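Local coordinates for lectin (Pleurotus ostreatus, PDB 6KC2), which binds sugars such as rhamnose and N-acetylgalactosamine, with bound calcium ions forming part of its carbohydrate sites, at residues K54-G59 with P191-Q196; A95-H100 with G136-A141; N142-I147 with N201-P206. All coordinates share one frame; numbering follows the deposited sequence.

Contact 1: residues K54-G59 with P191-Q196; sequences KWIWTG and PSAAVQ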
# COMPACT_ATOMS: atom_id res chain seq x y z
N LYS A 54 2.89 13.53 14.15
CA LYS A 54 3.60 13.70 15.41
C LYS A 54 3.95 12.35 16.02
O LYS A 54 3.18 11.39 15.90
CB LYS A 54 2.78 14.51 16.42
CG LYS A 54 2.96 16.01 16.26
CD LYS A 54 1.66 16.71 16.04
CE LYS A 54 1.87 18.22 15.87
NZ LYS A 54 2.92 18.58 14.84
N TRP A 55 5.12 12.28 16.65
CA TRP A 55 5.46 11.15 17.51
C TRP A 55 4.67 11.23 18.81
O TRP A 55 4.58 12.31 19.42
CB TRP A 55 6.95 11.18 17.85
CG TRP A 55 7.84 11.03 16.67
CD1 TRP A 55 8.43 12.02 15.93
CD2 TRP A 55 8.25 9.79 16.08
NE1 TRP A 55 9.18 11.48 14.93
CE2 TRP A 55 9.08 10.11 14.99
CE3 TRP A 55 7.99 8.45 16.37
CZ2 TRP A 55 9.67 9.12 14.18
CZ3 TRP A 55 8.58 7.46 15.57
CH2 TRP A 55 9.40 7.81 14.49
N ILE A 56 4.12 10.09 19.25
CA ILE A 56 3.39 10.05 20.51
C ILE A 56 3.86 8.88 21.37
O ILE A 56 4.30 7.84 20.88
CB ILE A 56 1.85 9.97 20.30
CG1 ILE A 56 1.44 8.63 19.64
CG2 ILE A 56 1.37 11.20 19.50
CD1 ILE A 56 -0.08 8.51 19.38
N TRP A 57 3.77 9.09 22.68
CA TRP A 57 3.98 8.05 23.67
C TRP A 57 3.02 8.37 24.81
O TRP A 57 2.02 9.06 24.60
CB TRP A 57 5.46 7.99 24.10
CG TRP A 57 5.81 6.71 24.79
CD1 TRP A 57 6.24 6.55 26.08
CD2 TRP A 57 5.75 5.38 24.23
NE1 TRP A 57 6.46 5.23 26.35
CE2 TRP A 57 6.16 4.48 25.24
CE3 TRP A 57 5.40 4.87 22.97
CZ2 TRP A 57 6.23 3.09 25.03
CZ3 TRP A 57 5.47 3.49 22.76
CH2 TRP A 57 5.88 2.61 23.79
N THR A 58 3.34 7.90 26.01
CA THR A 58 2.43 8.02 27.14
C THR A 58 2.67 9.25 27.99
O THR A 58 1.77 9.64 28.74
CB THR A 58 2.57 6.81 28.07
OG1 THR A 58 3.91 6.79 28.60
CG2 THR A 58 2.27 5.53 27.31
N GLY A 59 3.86 9.83 27.95
CA GLY A 59 4.19 10.89 28.88
C GLY A 59 4.57 10.41 30.26
O GLY A 59 4.68 11.24 31.17
N PRO A 191 -6.33 8.47 29.24
CA PRO A 191 -5.67 9.77 29.04
C PRO A 191 -5.28 9.99 27.59
O PRO A 191 -5.23 9.07 26.77
CB PRO A 191 -4.43 9.70 29.94
CG PRO A 191 -4.18 8.25 30.15
CD PRO A 191 -5.55 7.59 30.13
N SER A 192 -5.02 11.26 27.29
CA SER A 192 -4.51 11.65 25.98
C SER A 192 -3.05 11.26 25.83
O SER A 192 -2.26 11.31 26.77
CB SER A 192 -4.65 13.16 25.79
OG SER A 192 -5.90 13.60 26.26
N ALA A 193 -2.69 10.90 24.61
CA ALA A 193 -1.30 10.63 24.27
C ALA A 193 -0.45 11.90 24.42
O ALA A 193 -0.92 13.01 24.19
CB ALA A 193 -1.21 10.10 22.83
N ALA A 194 0.82 11.71 24.78
CA ALA A 194 1.77 12.81 24.92
C ALA A 194 2.67 12.90 23.69
O ALA A 194 3.31 11.91 23.30
CB ALA A 194 2.61 12.65 26.19
N VAL A 195 2.74 14.09 23.09
CA VAL A 195 3.57 14.29 21.90
C VAL A 195 5.04 14.24 22.27
O VAL A 195 5.47 14.88 23.23
CB VAL A 195 3.21 15.62 21.22
CG1 VAL A 195 4.24 15.99 20.16
CG2 VAL A 195 1.77 15.56 20.60
N GLN A 196 5.82 13.45 21.53
CA GLN A 196 7.25 13.31 21.77
C GLN A 196 8.09 14.17 20.84
O GLN A 196 9.29 14.35 21.11
CB GLN A 196 7.67 11.84 21.60
CG GLN A 196 6.94 10.89 22.53
CD GLN A 196 7.17 11.24 24.00
OE1 GLN A 196 8.30 11.21 24.49
NE2 GLN A 196 6.10 11.62 24.70
O HOH W 1 -0.96 10.00 28.88
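Ile56 faces Val195 and Trp57 faces Ala194 in a two-stranded antiparallel beta pair, where strand 54-57 meets strand 194-198 beside the first calcium site of the lectin. Ile56 and Val195 form a non-hydrogen-bonded pair with their side chains on one face; Trp57 and Ala194 form a hydrogen-bonded pair and put theirs on the other. Trp57 N donates to Ala194 O at 2.9 Å, and Ala194 N returns a bond to Trp57 O. One step along, Gln196 N reaches Trp55 O at 2.7 Å, coming from well above the carbonyl plane. The tight part lies on the Trp57 face. There Gln196 CG rests 3.6 Å from Trp57 CB, and the glutamine chain bends sharply at its second torsion (chi2 -60°), which folds the amide back over its own strand. NE2 thereby becomes a second donor to Ala194 O, while OE1 accepts from Gly65 N, so the amide is held at both ends and its rotation is fixed. The Trp57 ring swings away from this pairing toward Phe75 and Ala145. Ile56, with CG1 between its backbone N and carbonyl carbon (chi1 67°), carries CD1 to 4.0 Å from Ala193 CB. Both ends are looser. At one, Lys54 crosses Val195 at a slant through CG alone, 4.1 Å from Val195 CG1, and its amine leads away from the partner strand. At the other, where Pro191 and Ser192 are exposed, the two segments are joined through a water that donates to both Thr58 O and Ser192 O. Beyond the last strand pair, the methyl group of Ala194 closes against the backbone of the turn, with CB 3.6 Å from Gly59 N.

Contact 2: residues A95-H100 with G136-A141; sequences ASDDAH and GQNLVA. With CA (calcium ion), chain F; RAM (alpha-L-rhamnopyranose), chain G.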
# COMPACT_ATOMS: atom_id res chain seq x y z
N ALA A 95 5.83 4.52 11.68
CA ALA A 95 7.20 4.39 12.13
C ALA A 95 7.17 4.28 13.65
O ALA A 95 6.26 4.79 14.30
CB ALA A 95 8.07 5.58 11.69
N SER A 96 8.17 3.60 14.21
CA SER A 96 8.13 3.36 15.65
C SER A 96 9.53 3.30 16.24
O SER A 96 10.49 2.85 15.60
CB SER A 96 7.40 2.06 16.01
OG SER A 96 7.96 0.95 15.30
N ASP A 97 9.61 3.70 17.49
CA ASP A 97 10.76 3.46 18.34
C ASP A 97 10.18 2.77 19.57
O ASP A 97 9.61 3.46 20.43
CB ASP A 97 11.46 4.77 18.68
CG ASP A 97 12.61 4.59 19.66
OD1 ASP A 97 12.78 3.48 20.22
OD2 ASP A 97 13.35 5.56 19.85
N ASP A 98 10.31 1.44 19.68
CA ASP A 98 11.11 0.58 18.78
C ASP A 98 10.29 -0.29 17.80
O ASP A 98 10.80 -0.67 16.75
CB ASP A 98 11.98 -0.39 19.60
CG ASP A 98 13.01 0.32 20.46
OD1 ASP A 98 14.13 0.55 19.95
OD2 ASP A 98 12.71 0.62 21.65
N ALA A 99 9.06 -0.65 18.15
CA ALA A 99 8.29 -1.61 17.37
C ALA A 99 6.81 -1.33 17.52
O ALA A 99 6.37 -0.70 18.49
CB ALA A 99 8.60 -3.07 17.80
N HIS A 100 6.02 -1.82 16.56
CA HIS A 100 4.59 -1.53 16.57
C HIS A 100 3.79 -2.69 16.00
O HIS A 100 4.29 -3.46 15.16
CB HIS A 100 4.27 -0.26 15.78
CG HIS A 100 4.63 -0.37 14.33
ND1 HIS A 100 5.82 0.09 13.82
CD2 HIS A 100 3.96 -0.91 13.29
CE1 HIS A 100 5.87 -0.16 12.52
NE2 HIS A 100 4.75 -0.77 12.17
N GLY A 136 2.52 -0.03 20.71
CA GLY A 136 3.92 0.34 20.56
C GLY A 136 4.75 -0.29 21.67
O GLY A 136 4.26 -0.54 22.76
N GLN A 137 6.01 -0.57 21.36
CA GLN A 137 6.91 -1.19 22.33
C GLN A 137 8.23 -0.44 22.37
O GLN A 137 8.85 -0.21 21.33
CB GLN A 137 7.22 -2.66 22.00
CG GLN A 137 6.05 -3.59 21.76
CD GLN A 137 6.54 -4.93 21.18
OE1 GLN A 137 7.44 -5.57 21.76
NE2 GLN A 137 5.99 -5.34 20.03
N ASN A 138 8.66 -0.09 23.58
CA ASN A 138 10.03 0.35 23.81
C ASN A 138 10.86 -0.86 24.23
O ASN A 138 10.53 -1.54 25.20
CB ASN A 138 10.06 1.43 24.89
CG ASN A 138 11.42 2.07 25.01
OD1 ASN A 138 12.20 2.07 24.05
ND2 ASN A 138 11.73 2.63 26.19
N LEU A 139 11.95 -1.13 23.49
CA LEU A 139 12.69 -2.37 23.70
C LEU A 139 14.07 -2.16 24.32
O LEU A 139 14.74 -3.15 24.62
CB LEU A 139 12.82 -3.15 22.38
CG LEU A 139 11.50 -3.67 21.78
CD1 LEU A 139 11.72 -4.28 20.39
CD2 LEU A 139 10.83 -4.69 22.70
N VAL A 140 14.51 -0.92 24.51
CA VAL A 140 15.81 -0.64 25.11
C VAL A 140 15.58 0.25 26.33
O VAL A 140 14.88 1.27 26.24
CB VAL A 140 16.75 0.04 24.10
CG1 VAL A 140 18.08 0.38 24.75
CG2 VAL A 140 16.96 -0.87 22.92
N ALA A 141 16.15 -0.14 27.47
CA ALA A 141 15.95 0.62 28.70
C ALA A 141 16.61 2.00 28.59
O ALA A 141 17.62 2.17 27.89
CB ALA A 141 16.51 -0.14 29.90
CA CA F . 13.59 2.95 22.39
C1 RAM G . 18.82 2.94 20.16
C2 RAM G . 17.67 1.95 20.39
C3 RAM G . 16.63 2.62 21.28
C4 RAM G . 16.14 3.89 20.60
C5 RAM G . 17.32 4.79 20.23
C6 RAM G . 16.87 5.99 19.41
O1 RAM G . 19.45 3.28 21.41
O2 RAM G . 17.06 1.63 19.15
O3 RAM G . 15.56 1.73 21.50
O4 RAM G . 15.24 4.55 21.45
O5 RAM G . 18.29 4.07 19.47
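Asp98 and Asn138 meet at the calcium ion, which Asp98 OD2 binds at 2.6 Å and Asn138 OD1 at 2.3 Å. Asp97, its CG anti to the backbone N (chi1 176°), brings OD1 to the metal as the third ligand from these segments, and rhamnose O3 and O4 chelate it together; Ser143 OG and Pro144 O complete the shell. Asp98 OD1 accepts from rhamnose O2 at 3.2 Å, and Val140 CG2 lies beside O3. Asp98 OD2 is gripped a second time by Leu139 N, 2.7 Å away, along an almost straight N-H line that arrives from above the carboxylate plane. Further out, Asn138 ND2 is hydrogen-bonded to Ile69 O, consistent with OD1 being the end turned to the ion, and Trp204 NE1 bonds Asp97 OD2. A cis peptide joins the two aspartates, a pair reminiscent of that in PA14-type lectins, and both carboxylates reach one metal. Directly behind it a classic beta bulge sets Asp98 and Ala99 opposite Gln137, whose O accepts from Asp98 N at 2.8 Å and from Ala99 N at 3.2 Å. Two carboxylates probably balance most of the metal charge, consistent with calcium-dependent sugar binding because the ion itself holds two sugar hydroxyls.

Contact 3: residues N142-I147 with N201-P206; sequences NSPAGI and NSVWGP. With CA (calcium ion), chain F; RAM (alpha-L-rhamnopyranose), chain G.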
# COMPACT_ATOMS: atom_id res chain seq x y z
N ASN A 142 16.02 2.99 29.27
CA ASN A 142 16.54 4.36 29.32
C ASN A 142 16.59 5.02 27.94
O ASN A 142 17.40 5.93 27.72
CB ASN A 142 17.95 4.42 29.93
CG ASN A 142 18.02 3.79 31.29
OD1 ASN A 142 17.19 4.07 32.16
ND2 ASN A 142 19.01 2.92 31.49
N SER A 143 15.75 4.59 27.00
CA SER A 143 15.82 5.08 25.64
C SER A 143 14.50 5.75 25.25
O SER A 143 13.46 5.50 25.87
CB SER A 143 16.13 3.93 24.66
OG SER A 143 14.98 3.13 24.47
N PRO A 144 14.51 6.60 24.22
CA PRO A 144 13.25 7.22 23.79
C PRO A 144 12.25 6.19 23.31
O PRO A 144 12.58 5.04 23.01
CB PRO A 144 13.68 8.18 22.66
CG PRO A 144 15.14 8.04 22.51
CD PRO A 144 15.70 7.24 23.64
N ALA A 145 10.99 6.62 23.23
CA ALA A 145 9.92 5.75 22.78
C ALA A 145 8.89 6.59 22.05
O ALA A 145 8.60 7.73 22.46
CB ALA A 145 9.27 5.00 23.96
N GLY A 146 8.34 6.04 20.97
CA GLY A 146 7.41 6.81 20.17
C GLY A 146 6.81 6.08 18.99
O GLY A 146 7.42 5.17 18.40
N ILE A 147 5.59 6.49 18.65
CA ILE A 147 4.83 5.98 17.52
C ILE A 147 4.48 7.18 16.66
O ILE A 147 4.05 8.21 17.18
CB ILE A 147 3.55 5.27 18.00
CG1 ILE A 147 3.88 4.04 18.84
CG2 ILE A 147 2.64 4.92 16.84
CD1 ILE A 147 4.69 3.01 18.14
N ASN A 201 11.10 18.16 14.06
CA ASN A 201 11.68 18.58 15.34
C ASN A 201 11.46 17.47 16.35
O ASN A 201 10.47 17.48 17.10
CB ASN A 201 11.06 19.90 15.80
CG ASN A 201 11.70 20.41 17.08
OD1 ASN A 201 12.87 20.14 17.35
ND2 ASN A 201 10.94 21.15 17.88
N SER A 202 12.38 16.51 16.38
CA SER A 202 12.31 15.37 17.30
C SER A 202 13.69 14.75 17.42
O SER A 202 14.59 15.01 16.61
CB SER A 202 11.31 14.32 16.80
OG SER A 202 11.88 13.60 15.71
N VAL A 203 13.85 13.88 18.42
CA VAL A 203 15.12 13.18 18.58
C VAL A 203 15.37 12.24 17.41
O VAL A 203 16.53 11.92 17.11
CB VAL A 203 15.18 12.43 19.92
CG1 VAL A 203 15.21 13.42 21.07
CG2 VAL A 203 14.02 11.42 20.06
N TRP A 204 14.31 11.82 16.71
CA TRP A 204 14.45 10.82 15.66
C TRP A 204 14.85 11.40 14.30
O TRP A 204 15.44 10.68 13.50
CB TRP A 204 13.15 10.02 15.53
CG TRP A 204 12.87 9.29 16.79
CD1 TRP A 204 13.51 8.14 17.25
CD2 TRP A 204 11.93 9.65 17.80
NE1 TRP A 204 13.00 7.78 18.48
CE2 TRP A 204 12.03 8.69 18.84
CE3 TRP A 204 11.00 10.70 17.93
CZ2 TRP A 204 11.23 8.74 19.98
CZ3 TRP A 204 10.21 10.75 19.06
CH2 TRP A 204 10.33 9.78 20.07
N GLY A 205 14.54 12.66 14.01
CA GLY A 205 14.68 13.14 12.65
C GLY A 205 13.57 12.59 11.76
O GLY A 205 12.80 11.71 12.16
N PRO A 206 13.48 13.10 10.54
CA PRO A 206 12.33 12.74 9.66
C PRO A 206 12.50 11.36 9.05
O PRO A 206 13.48 11.09 8.34
CB PRO A 206 12.36 13.83 8.57
CG PRO A 206 13.80 14.35 8.58
CD PRO A 206 14.26 14.23 10.01
CA CA F . 13.59 2.95 22.39
C1 RAM G . 18.82 2.94 20.16
C2 RAM G . 17.67 1.95 20.39
C3 RAM G . 16.63 2.62 21.28
C4 RAM G . 16.14 3.89 20.60
C5 RAM G . 17.32 4.79 20.23
C6 RAM G . 16.87 5.99 19.41
O1 RAM G . 19.45 3.28 21.41
O2 RAM G . 17.06 1.63 19.15
O3 RAM G . 15.56 1.73 21.50
O4 RAM G . 15.24 4.55 21.45
O5 RAM G . 18.29 4.07 19.47
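The calcium-binding loop that leads into strand 146-155 packs on the loop after strand 194-198 at one flank of the sugar site, where Pro144 CB sits 3.7 Å from Trp204 CZ2. The proline approaches the indole obliquely. Ala145 O instead lies at the ring edge, near its plane, 3.6 Å from Trp204 CH2. Gly146 follows with its backbone alone beside the six-membered ring, Gly146 N lying nearest CZ2. Val203 adds a second support: with CG1 anti to the carbonyl carbon (chi1 -67°), its CG2 falls between the backbone N and the carbonyl carbon, covers the centre of one Trp204 face and also touches Pro144 CB at 4.2 Å. The first loop begins with a G1 beta bulge in which Asn142 and Ser143 both face Asn68, and it presents two calcium ligands in succession, Ser143 OG at 2.5 Å from the ion and Pro144 O at 2.4 Å. Ser143 OG is also hydrogen-bonded to Val140 O. The Pro144 ring borders the rhamnose, with CG 3.6 Å from sugar O4 and somewhat farther from the C6 methyl, which approaches Trp204 as well. Trp204 is held by its NE1 bond to Asp97 OD2 and by the rings of Trp55 and Phe115. Ser202 OG takes weak bonds from Trp204 N and Gly205 N across the bend of the loop.

How the contacts relate
All three contacts lie at one end of the same beta-rich half of the chain, with centres 10 Å apart for contacts 2 and 3, 11 Å for contacts 1 and 3 and 14 Å for contacts 1 and 2. Along the sequence, contact 2 falls between the two segments of contact 1 and closes before contact 3 opens, while contacts 1 and 3 interleave. Strands 87-96 and 146-155 are sheet neighbours, and backbone pairing of Asp97 with Gly146 ties contact 2 to contact 3. Ile56 bonds to Ile147; Trp57 packs against Ala145 and the Gly136-Asn138 backbone, Trp55 against Trp204 and Ala95. One calcium-dependent sugar site is thus assembled from sequence-distant segments, with contact 1 packed against it.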